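Local coordinates for Ral guanine nucleotide dissociation stimulator-like 2 (Mus musculus, PDB 4JGW), which probably acts as a guanine nucleotide exchange factor for small G proteins and associates in vitro with the GTP-bound forms of Rap1A and H-Ras, at residues 93-104 / 140-151; 206-214 / 301-309. All coordinates share one frame; numbering follows the deposited sequence.

Contact 1: residues 93-104 / 140-151; sequences FGLVADRLEALE and QLDRLESFLLRT
Gln140 lays its CB over one face of the Phe93 ring, 4.1 Å from CB to the ring centroid, while its CG rests against the backbone of Gly94, where no side chain intervenes. One turn on, Arg143 is a knob among Gly94, Ala97, Asp98 and Glu101. Its chain runs extended from CG to NE, passes Ala97 CB with CD and brings the guanidinium to two acids, Asp98 and Glu101. Asp98 OD1 forms a salt bridge over a face of that group, 2.7 Å from Arg143 NH2. The planes of that carboxylate and the guanidinium stand 81° apart. Glu101 OE2 makes a longer salt bridge to Arg143 NE (3.4 Å). Leu144 splits its methyls, CD2 at the edge of the Phe93 ring and CD1 3.9 Å from Leu100 CD1. With CG anti to the backbone N (chi1 156°), Phe147 presents a ring face to Leu100 CB, 3.8 Å from the centroid, and an edge to Glu104 CG; Leu111 and Thr115 of helix 108-128 also touch it. Arg150 grips Glu104 OE2 side-on: NE, at 2.9 Å, meets the syn lone pair, and NH2 reaches the same oxygen. Water 1 links Glu101 OE2, Arg143 O and Arg150 NH2. An apolar inner side and a salt-bridged outer edge thus join two nearly parallel helices (24°) of the mainly helical REM domain, the N-terminal module of Ras-family exchange factors.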
loop_
_atom_site.group_PDB
_atom_site.type_symbol
_atom_site.label_atom_id
_atom_site.label_comp_id
_atom_site.label_asym_id
_atom_site.label_seq_id
_atom_site.Cartn_x
_atom_site.Cartn_y
_atom_site.Cartn_z
ATOM N N PHE A 93 0.296 -14.737 17.640
ATOM C CA PHE A 93 1.495 -15.432 18.107
ATOM C C PHE A 93 1.155 -16.343 19.289
ATOM O O PHE A 93 1.620 -17.483 19.356
ATOM C CB PHE A 93 2.557 -14.410 18.525
ATOM C CG PHE A 93 3.977 -14.919 18.469
ATOM C CD1 PHE A 93 5.036 -14.018 18.506
ATOM C CD2 PHE A 93 4.264 -16.278 18.376
ATOM C CE1 PHE A 93 6.357 -14.462 18.463
ATOM C CE2 PHE A 93 5.579 -16.730 18.328
ATOM C CZ PHE A 93 6.627 -15.820 18.371
ATOM N N GLY A 94 0.346 -15.828 20.214
ATOM C CA GLY A 94 -0.096 -16.583 21.387
ATOM C C GLY A 94 -0.904 -17.821 21.038
ATOM O O GLY A 94 -0.707 -18.882 21.631
ATOM N N LEU A 95 -1.806 -17.684 20.067
ATOM C CA LEU A 95 -2.640 -18.800 19.612
ATOM C C LEU A 95 -1.844 -19.858 18.847
ATOM O O LEU A 95 -2.210 -21.034 18.848
ATOM C CB LEU A 95 -3.809 -18.295 18.763
ATOM C CG LEU A 95 -4.860 -17.458 19.498
ATOM C CD1 LEU A 95 -5.684 -16.676 18.505
ATOM C CD2 LEU A 95 -5.749 -18.313 20.392
ATOM N N VAL A 96 -0.764 -19.430 18.196
ATOM C CA VAL A 96 0.178 -20.354 17.567
ATOM C C VAL A 96 0.902 -21.151 18.653
ATOM O O VAL A 96 1.008 -22.378 18.566
ATOM C CB VAL A 96 1.188 -19.618 16.644
ATOM C CG1 VAL A 96 2.334 -20.541 16.229
ATOM C CG2 VAL A 96 0.481 -19.068 15.410
ATOM N N ALA A 97 1.379 -20.443 19.678
ATOM C CA ALA A 97 2.013 -21.068 20.841
ATOM C C ALA A 97 1.035 -21.956 21.611
ATOM O O ALA A 97 1.430 -22.991 22.143
ATOM C CB ALA A 97 2.611 -20.011 21.755
ATOM N N ASP A 98 -0.233 -21.548 21.660
ATOM C CA ASP A 98 -1.300 -22.365 22.244
ATOM C C ASP A 98 -1.442 -23.698 21.516
ATOM O O ASP A 98 -1.439 -24.758 22.145
ATOM C CB ASP A 98 -2.640 -21.622 22.205
ATOM C CG ASP A 98 -2.800 -20.629 23.342
ATOM O OD1 ASP A 98 -1.888 -20.521 24.189
ATOM O OD2 ASP A 98 -3.850 -19.952 23.385
ATOM N N ARG A 99 -1.560 -23.627 20.190
ATOM C CA ARG A 99 -1.754 -24.802 19.341
ATOM C C ARG A 99 -0.599 -25.797 19.452
ATOM O O ARG A 99 -0.819 -27.010 19.468
ATOM C CB ARG A 99 -1.992 -24.376 17.884
ATOM C CG ARG A 99 -2.144 -25.516 16.872
ATOM C CD ARG A 99 -3.370 -26.382 17.132
ATOM N NE ARG A 99 -3.416 -27.527 16.223
ATOM C CZ ARG A 99 -4.274 -28.540 16.319
ATOM N NH1 ARG A 99 -5.179 -28.574 17.291
ATOM N NH2 ARG A 99 -4.226 -29.526 15.434
ATOM N N LEU A 100 0.624 -25.278 19.541
ATOM C CA LEU A 100 1.812 -26.115 19.699
ATOM C C LEU A 100 1.857 -26.795 21.068
ATOM O O LEU A 100 2.272 -27.951 21.177
ATOM C CB LEU A 100 3.091 -25.300 19.464
ATOM C CG LEU A 100 3.393 -24.795 18.048
ATOM C CD1 LEU A 100 4.529 -23.780 18.074
ATOM C CD2 LEU A 100 3.718 -25.940 17.090
ATOM N N GLU A 101 1.424 -26.072 22.100
ATOM C CA GLU A 101 1.393 -26.588 23.473
ATOM C C GLU A 101 0.366 -27.703 23.661
ATOM O O GLU A 101 0.625 -28.674 24.372
ATOM C CB GLU A 101 1.123 -25.457 24.469
ATOM C CG GLU A 101 2.336 -24.594 24.774
ATOM C CD GLU A 101 1.977 -23.286 25.459
ATOM O OE1 GLU A 101 0.821 -23.130 25.911
ATOM O OE2 GLU A 101 2.859 -22.409 25.549
ATOM N N ALA A 102 -0.792 -27.560 23.020
ATOM C CA ALA A 102 -1.844 -28.578 23.069
ATOM C C ALA A 102 -1.492 -29.794 22.207
ATOM O O ALA A 102 -2.305 -30.710 22.040
ATOM C CB ALA A 102 -3.176 -27.984 22.636
ATOM N N LEU A 103 -0.272 -29.796 21.677
ATOM C CA LEU A 103 0.176 -30.822 20.749
ATOM C C LEU A 103 1.463 -31.495 21.234
ATOM O O LEU A 103 2.079 -32.277 20.506
ATOM C CB LEU A 103 0.376 -30.205 19.363
ATOM C CG LEU A 103 -0.374 -30.835 18.185
ATOM C CD1 LEU A 103 -1.880 -30.651 18.323
ATOM C CD2 LEU A 103 0.102 -30.216 16.892
ATOM N N GLU A 104 1.854 -31.189 22.470
ATOM C CA GLU A 104 3.056 -31.757 23.083
ATOM C C GLU A 104 2.906 -33.230 23.474
ATOM O O GLU A 104 3.899 -33.957 23.551
ATOM C CB GLU A 104 3.488 -30.927 24.296
ATOM C CG GLU A 104 4.347 -29.720 23.946
ATOM C CD GLU A 104 4.692 -28.871 25.156
ATOM O OE1 GLU A 104 3.801 -28.156 25.661
ATOM O OE2 GLU A 104 5.859 -28.912 25.598
ATOM N N GLN A 140 5.287 -14.282 24.349
ATOM C CA GLN A 140 4.966 -15.298 23.345
ATOM C C GLN A 140 6.221 -15.920 22.739
ATOM O O GLN A 140 6.207 -17.082 22.326
ATOM C CB GLN A 140 4.082 -14.712 22.240
ATOM C CG GLN A 140 2.650 -14.399 22.667
ATOM C CD GLN A 140 2.484 -13.018 23.285
ATOM O OE1 GLN A 140 3.459 -12.302 23.523
ATOM N NE2 GLN A 140 1.240 -12.640 23.546
ATOM N N LEU A 141 7.299 -15.137 22.686
ATOM C CA LEU A 141 8.595 -15.612 22.202
ATOM C C LEU A 141 9.183 -16.635 23.174
ATOM O O LEU A 141 9.658 -17.694 22.755
ATOM C CB LEU A 141 9.564 -14.439 22.012
ATOM C CG LEU A 141 10.586 -14.458 20.867
ATOM C CD1 LEU A 141 11.238 -13.087 20.732
ATOM C CD2 LEU A 141 11.652 -15.537 21.028
ATOM N N ASP A 142 9.145 -16.308 24.468
ATOM C CA ASP A 142 9.595 -17.214 25.530
ATOM C C ASP A 142 8.725 -18.467 25.567
ATOM O O ASP A 142 9.211 -19.565 25.833
ATOM C CB ASP A 142 9.560 -16.518 26.896
ATOM C CG ASP A 142 10.397 -15.245 26.939
ATOM O OD1 ASP A 142 11.353 -15.114 26.141
ATOM O OD2 ASP A 142 10.099 -14.373 27.782
ATOM N N ARG A 143 7.436 -18.281 25.292
ATOM C CA ARG A 143 6.465 -19.364 25.190
ATOM C C ARG A 143 6.827 -20.322 24.052
ATOM O O ARG A 143 6.616 -21.532 24.157
ATOM C CB ARG A 143 5.080 -18.769 24.942
ATOM C CG ARG A 143 3.937 -19.432 25.677
ATOM C CD ARG A 143 2.627 -18.786 25.263
ATOM N NE ARG A 143 1.475 -19.329 25.973
ATOM C CZ ARG A 143 0.216 -18.956 25.759
ATOM N NH1 ARG A 143 -0.068 -18.037 24.843
ATOM N NH2 ARG A 143 -0.766 -19.507 26.460
ATOM N N LEU A 144 7.378 -19.772 22.970
ATOM C CA LEU A 144 7.768 -20.562 21.803
ATOM C C LEU A 144 9.078 -21.322 22.010
ATOM O O LEU A 144 9.141 -22.529 21.764
ATOM C CB LEU A 144 7.858 -19.679 20.552
ATOM C CG LEU A 144 8.420 -20.294 19.262
ATOM C CD1 LEU A 144 7.473 -21.336 18.671
ATOM C CD2 LEU A 144 8.727 -19.211 18.239
ATOM N N GLU A 145 10.119 -20.616 22.452
ATOM C CA GLU A 145 11.450 -21.221 22.562
ATOM C C GLU A 145 11.586 -22.202 23.731
ATOM O O GLU A 145 12.440 -23.089 23.700
ATOM C CB GLU A 145 12.565 -20.158 22.560
ATOM C CG GLU A 145 12.923 -19.543 23.908
ATOM C CD GLU A 145 14.192 -18.702 23.838
ATOM O OE1 GLU A 145 14.160 -17.617 23.215
ATOM O OE2 GLU A 145 15.221 -19.125 24.408
ATOM N N SER A 146 10.732 -22.049 24.744
ATOM C CA SER A 146 10.655 -23.019 25.835
ATOM C C SER A 146 9.976 -24.301 25.360
ATOM O O SER A 146 10.288 -25.386 25.845
ATOM C CB SER A 146 9.916 -22.442 27.046
ATOM O OG SER A 146 8.543 -22.231 26.761
ATOM N N PHE A 147 9.049 -24.162 24.412
ATOM C CA PHE A 147 8.368 -25.303 23.797
ATOM C C PHE A 147 9.326 -26.136 22.947
ATOM O O PHE A 147 9.251 -27.368 22.945
ATOM C CB PHE A 147 7.171 -24.827 22.960
ATOM C CG PHE A 147 6.762 -25.787 21.873
ATOM C CD1 PHE A 147 5.925 -26.864 22.152
ATOM C CD2 PHE A 147 7.216 -25.616 20.568
ATOM C CE1 PHE A 147 5.550 -27.755 21.148
ATOM C CE2 PHE A 147 6.849 -26.502 19.560
ATOM C CZ PHE A 147 6.014 -27.572 19.850
ATOM N N LEU A 148 10.217 -25.454 22.231
ATOM C CA LEU A 148 11.169 -26.096 21.322
ATOM C C LEU A 148 12.244 -26.893 22.060
ATOM O O LEU A 148 12.595 -28.000 21.645
ATOM C CB LEU A 148 11.815 -25.056 20.396
ATOM C CG LEU A 148 10.917 -24.396 19.342
ATOM C CD1 LEU A 148 11.474 -23.049 18.923
ATOM C CD2 LEU A 148 10.725 -25.301 18.129
ATOM N N LEU A 149 12.759 -26.321 23.148
ATOM C CA LEU A 149 13.770 -26.977 23.980
ATOM C C LEU A 149 13.174 -28.126 24.791
ATOM O O LEU A 149 13.850 -29.120 25.058
ATOM C CB LEU A 149 14.441 -25.963 24.914
ATOM C CG LEU A 149 15.705 -25.220 24.454
ATOM C CD1 LEU A 149 15.453 -24.291 23.268
ATOM C CD2 LEU A 149 16.298 -24.437 25.617
ATOM N N ARG A 150 11.907 -27.976 25.169
ATOM C CA ARG A 150 11.169 -28.979 25.934
ATOM C C ARG A 150 10.877 -30.225 25.096
ATOM O O ARG A 150 10.873 -31.343 25.616
ATOM C CB ARG A 150 9.860 -28.372 26.434
ATOM C CG ARG A 150 9.309 -28.953 27.722
ATOM C CD ARG A 150 8.413 -27.931 28.412
ATOM N NE ARG A 150 7.351 -27.441 27.530
ATOM C CZ ARG A 150 6.888 -26.192 27.521
ATOM N NH1 ARG A 150 7.392 -25.276 28.339
ATOM N NH2 ARG A 150 5.921 -25.853 26.678
ATOM N N THR A 151 10.631 -30.021 23.803
ATOM C CA THR A 151 10.354 -31.119 22.875
ATOM C C THR A 151 11.625 -31.655 22.213
ATOM O O THR A 151 11.614 -32.733 21.613
ATOM C CB THR A 151 9.333 -30.709 21.781
ATOM O OG1 THR A 151 9.753 -29.490 21.156
ATOM C CG2 THR A 151 7.945 -30.517 22.380
HETATM O O HOH W 1 5.365 -23.058 25.940
#

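Contact 2: residues 206-214 / 301-309; sequences LAEQLTLLD and CRLLRNFSS
Ala207 CB packs against Cys301 SG at 3.7 Å, where the two backbones come within 5.0 Å between their CA atoms. Leu210 adds a looser touch, CD1 to the same sulfur, and Leu304 sends CD1 across the helix 206-214 surface, 3.6 Å from Glu208 N and against the CG of Glu208. Further out the contact turns polar around Asn306. A chi1 of 180° swings the Asn306 amide away from its own backbone N, and ND2 reaches both Thr211 and Asp214. Asn306 ND2 donates to Thr211 OG1 at 3.0 Å, tilted 22° from the amide plane, and the threonine hydroxyl in turn donates a hydrogen bond to Ala207 O. The other bond, from Asn306 ND2 to Asp214 OD2, is straighter (168°) and lies in the amide plane, at 2.9 Å. It uses the anti lone pair of that oxygen; the syn one takes Ser309 OG at 2.6 Å. Two donors therefore hold Asp214 OD2 in place within a buried contact, while water 2 joins Asp214 OD1 to Ser308 OG. Asn306 OD1 meanwhile accepts from Ser309 N (3.3 Å), the N-cap bond of the next helix. Helix 284-303 ends in a Schellman motif at Arg305, and its N-capped successor begins at once: a tight helix-to-helix turn docked on helix 203-219 in the helical CDC25-homology domain, the catalytic module of Ras-family exchange factors.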
loop_
_atom_site.group_PDB
_atom_site.type_symbol
_atom_site.label_atom_id
_atom_site.label_comp_id
_atom_site.label_asym_id
_atom_site.label_seq_id
_atom_site.Cartn_x
_atom_site.Cartn_y
_atom_site.Cartn_z
ATOM N N LEU A 206 13.284 18.120 -11.729
ATOM C CA LEU A 206 12.288 18.288 -10.677
ATOM C C LEU A 206 11.456 17.019 -10.517
ATOM O O LEU A 206 11.268 16.537 -9.403
ATOM C CB LEU A 206 11.390 19.497 -10.966
ATOM C CG LEU A 206 12.039 20.880 -10.847
ATOM C CD1 LEU A 206 11.333 21.900 -11.736
ATOM C CD2 LEU A 206 12.089 21.356 -9.398
ATOM N N ALA A 207 10.988 16.476 -11.638
ATOM C CA ALA A 207 10.226 15.228 -11.649
ATOM C C ALA A 207 11.024 14.074 -11.041
ATOM O O ALA A 207 10.519 13.358 -10.173
ATOM C CB ALA A 207 9.786 14.885 -13.061
ATOM N N GLU A 208 12.272 13.920 -11.487
ATOM C CA GLU A 208 13.186 12.904 -10.952
ATOM C C GLU A 208 13.350 13.018 -9.441
ATOM O O GLU A 208 13.424 12.010 -8.732
ATOM C CB GLU A 208 14.559 13.007 -11.624
ATOM C CG GLU A 208 14.606 12.451 -13.037
ATOM C CD GLU A 208 15.856 12.864 -13.804
ATOM O OE1 GLU A 208 16.792 13.437 -13.201
ATOM O OE2 GLU A 208 15.903 12.611 -15.024
ATOM N N GLN A 209 13.397 14.255 -8.960
ATOM C CA GLN A 209 13.611 14.538 -7.550
ATOM C C GLN A 209 12.339 14.313 -6.732
ATOM O O GLN A 209 12.402 13.824 -5.602
ATOM C CB GLN A 209 14.123 15.970 -7.393
ATOM C CG GLN A 209 15.337 16.122 -6.483
ATOM C CD GLN A 209 16.442 15.097 -6.733
ATOM O OE1 GLN A 209 17.075 14.642 -5.791
ATOM N NE2 GLN A 209 16.674 14.738 -7.993
ATOM N N LEU A 210 11.193 14.666 -7.308
ATOM C CA LEU A 210 9.902 14.368 -6.694
ATOM C C LEU A 210 9.681 12.855 -6.622
ATOM O O LEU A 210 9.157 12.347 -5.633
ATOM C CB LEU A 210 8.754 15.041 -7.460
ATOM C CG LEU A 210 8.605 16.567 -7.409
ATOM C CD1 LEU A 210 7.432 17.003 -8.267
ATOM C CD2 LEU A 210 8.433 17.079 -5.982
ATOM N N THR A 211 10.105 12.149 -7.670
ATOM C CA THR A 211 9.972 10.695 -7.750
ATOM C C THR A 211 10.865 9.971 -6.737
ATOM O O THR A 211 10.449 8.969 -6.153
ATOM C CB THR A 211 10.230 10.180 -9.183
ATOM O OG1 THR A 211 9.423 10.922 -10.104
ATOM C CG2 THR A 211 9.879 8.704 -9.305
ATOM N N LEU A 212 12.072 10.490 -6.519
ATOM C CA LEU A 212 12.981 9.941 -5.508
ATOM C C LEU A 212 12.346 9.949 -4.117
ATOM O O LEU A 212 12.432 8.962 -3.387
ATOM C CB LEU A 212 14.305 10.713 -5.489
ATOM C CG LEU A 212 15.475 10.107 -4.707
ATOM C CD1 LEU A 212 16.101 8.934 -5.459
ATOM C CD2 LEU A 212 16.523 11.168 -4.421
ATOM N N LEU A 213 11.709 11.063 -3.764
ATOM C CA LEU A 213 11.029 11.193 -2.478
ATOM C C LEU A 213 9.784 10.304 -2.404
ATOM O O LEU A 213 9.556 9.635 -1.393
ATOM C CB LEU A 213 10.664 12.655 -2.199
ATOM C CG LEU A 213 11.799 13.663 -1.973
ATOM C CD1 LEU A 213 11.292 15.083 -2.166
ATOM C CD2 LEU A 213 12.441 13.503 -0.597
ATOM N N ASP A 214 8.993 10.299 -3.478
ATOM C CA ASP A 214 7.789 9.472 -3.564
ATOM C C ASP A 214 8.104 7.977 -3.536
ATOM O O ASP A 214 7.399 7.206 -2.877
ATOM C CB ASP A 214 6.987 9.798 -4.829
ATOM C CG ASP A 214 6.332 11.165 -4.779
ATOM O OD1 ASP A 214 5.974 11.636 -3.676
ATOM O OD2 ASP A 214 6.170 11.771 -5.858
ATOM N N CYS A 301 6.887 13.674 -14.751
ATOM C CA CYS A 301 6.520 12.671 -13.747
ATOM C C CYS A 301 5.831 11.460 -14.387
ATOM O O CYS A 301 6.085 10.322 -13.997
ATOM C CB CYS A 301 5.612 13.280 -12.672
ATOM S SG CYS A 301 6.441 14.374 -11.487
ATOM N N ARG A 302 4.969 11.721 -15.370
ATOM C CA ARG A 302 4.238 10.673 -16.083
ATOM C C ARG A 302 5.177 9.782 -16.890
ATOM O O ARG A 302 4.994 8.563 -16.939
ATOM C CB ARG A 302 3.184 11.288 -17.006
ATOM C CG ARG A 302 2.160 10.295 -17.548
ATOM C CD ARG A 302 1.403 10.873 -18.732
ATOM N NE ARG A 302 1.876 10.354 -20.014
ATOM C CZ ARG A 302 2.870 10.876 -20.727
ATOM N NH1 ARG A 302 3.523 11.942 -20.289
ATOM N NH2 ARG A 302 3.218 10.328 -21.882
ATOM N N LEU A 303 6.176 10.401 -17.519
ATOM C CA LEU A 303 7.189 9.679 -18.291
ATOM C C LEU A 303 8.032 8.786 -17.387
ATOM O O LEU A 303 8.518 7.740 -17.820
ATOM C CB LEU A 303 8.082 10.658 -19.065
ATOM C CG LEU A 303 7.429 11.467 -20.193
ATOM C CD1 LEU A 303 8.240 12.719 -20.513
ATOM C CD2 LEU A 303 7.226 10.622 -21.450
ATOM N N LEU A 304 8.193 9.207 -16.134
ATOM C CA LEU A 304 8.871 8.408 -15.116
ATOM C C LEU A 304 7.923 7.426 -14.424
ATOM O O LEU A 304 8.344 6.662 -13.554
ATOM C CB LEU A 304 9.524 9.316 -14.069
ATOM C CG LEU A 304 10.780 10.099 -14.460
ATOM C CD1 LEU A 304 11.089 11.128 -13.393
ATOM C CD2 LEU A 304 11.975 9.176 -14.684
ATOM N N ARG A 305 6.650 7.459 -14.818
ATOM C CA ARG A 305 5.596 6.620 -14.233
ATOM C C ARG A 305 5.361 6.900 -12.742
ATOM O O ARG A 305 4.992 6.002 -11.978
ATOM C CB ARG A 305 5.860 5.127 -14.483
ATOM C CG ARG A 305 5.803 4.707 -15.949
ATOM C CD ARG A 305 5.864 3.188 -16.091
ATOM N NE ARG A 305 4.707 2.536 -15.470
ATOM C CZ ARG A 305 4.542 1.220 -15.363
ATOM N NH1 ARG A 305 5.457 0.382 -15.837
ATOM N NH2 ARG A 305 3.452 0.739 -14.779
ATOM N N ASN A 306 5.582 8.150 -12.338
ATOM C CA ASN A 306 5.258 8.594 -10.990
ATOM C C ASN A 306 3.867 9.220 -10.998
ATOM O O ASN A 306 3.716 10.441 -11.082
ATOM C CB ASN A 306 6.315 9.575 -10.465
ATOM C CG ASN A 306 6.018 10.074 -9.050
ATOM O OD1 ASN A 306 5.097 9.602 -8.378
ATOM N ND2 ASN A 306 6.812 11.035 -8.593
ATOM N N PHE A 307 2.853 8.362 -10.921
ATOM C CA PHE A 307 1.461 8.802 -10.998
ATOM C C PHE A 307 0.987 9.476 -9.712
ATOM O O PHE A 307 -0.038 10.157 -9.709
ATOM C CB PHE A 307 0.544 7.640 -11.396
ATOM C CG PHE A 307 0.869 7.055 -12.745
ATOM C CD1 PHE A 307 1.630 5.893 -12.848
ATOM C CD2 PHE A 307 0.428 7.673 -13.910
ATOM C CE1 PHE A 307 1.942 5.351 -14.097
ATOM C CE2 PHE A 307 0.733 7.138 -15.164
ATOM C CZ PHE A 307 1.493 5.974 -15.255
ATOM N N SER A 308 1.741 9.290 -8.629
ATOM C CA SER A 308 1.472 9.979 -7.372
ATOM C C SER A 308 1.659 11.494 -7.516
ATOM O O SER A 308 0.771 12.271 -7.152
ATOM C CB SER A 308 2.363 9.436 -6.253
ATOM O OG SER A 308 2.051 10.057 -5.019
ATOM N N SER A 309 2.805 11.910 -8.054
ATOM C CA SER A 309 3.074 13.337 -8.251
ATOM C C SER A 309 2.356 13.923 -9.467
ATOM O O SER A 309 2.059 15.120 -9.487
ATOM C CB SER A 309 4.573 13.627 -8.293
ATOM O OG SER A 309 5.067 13.820 -6.980
HETATM O O HOH W 2 3.269 12.665 -4.368
#

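In the fold
From the N terminus the chain first forms long antiparallel strands, then enters the helical REM region. There contact 1 closes a loop of 35 residues, largely helix 108-128, by bringing helix 138-151 back beside helix 89-101. Contact 2 opens only after contact 1 has closed, so the two stand in series and neither nest nor cross. It closes a longer loop of 86 residues, including helix 244-264 and a small two-stranded sheet, and ties helix 203-219 to the junction of helices 284-303 and 307-318. Their centres lie 47 Å apart, on opposite sides of the chain's centre: one contact belongs to the REM part, the other to the CDC25-homology part.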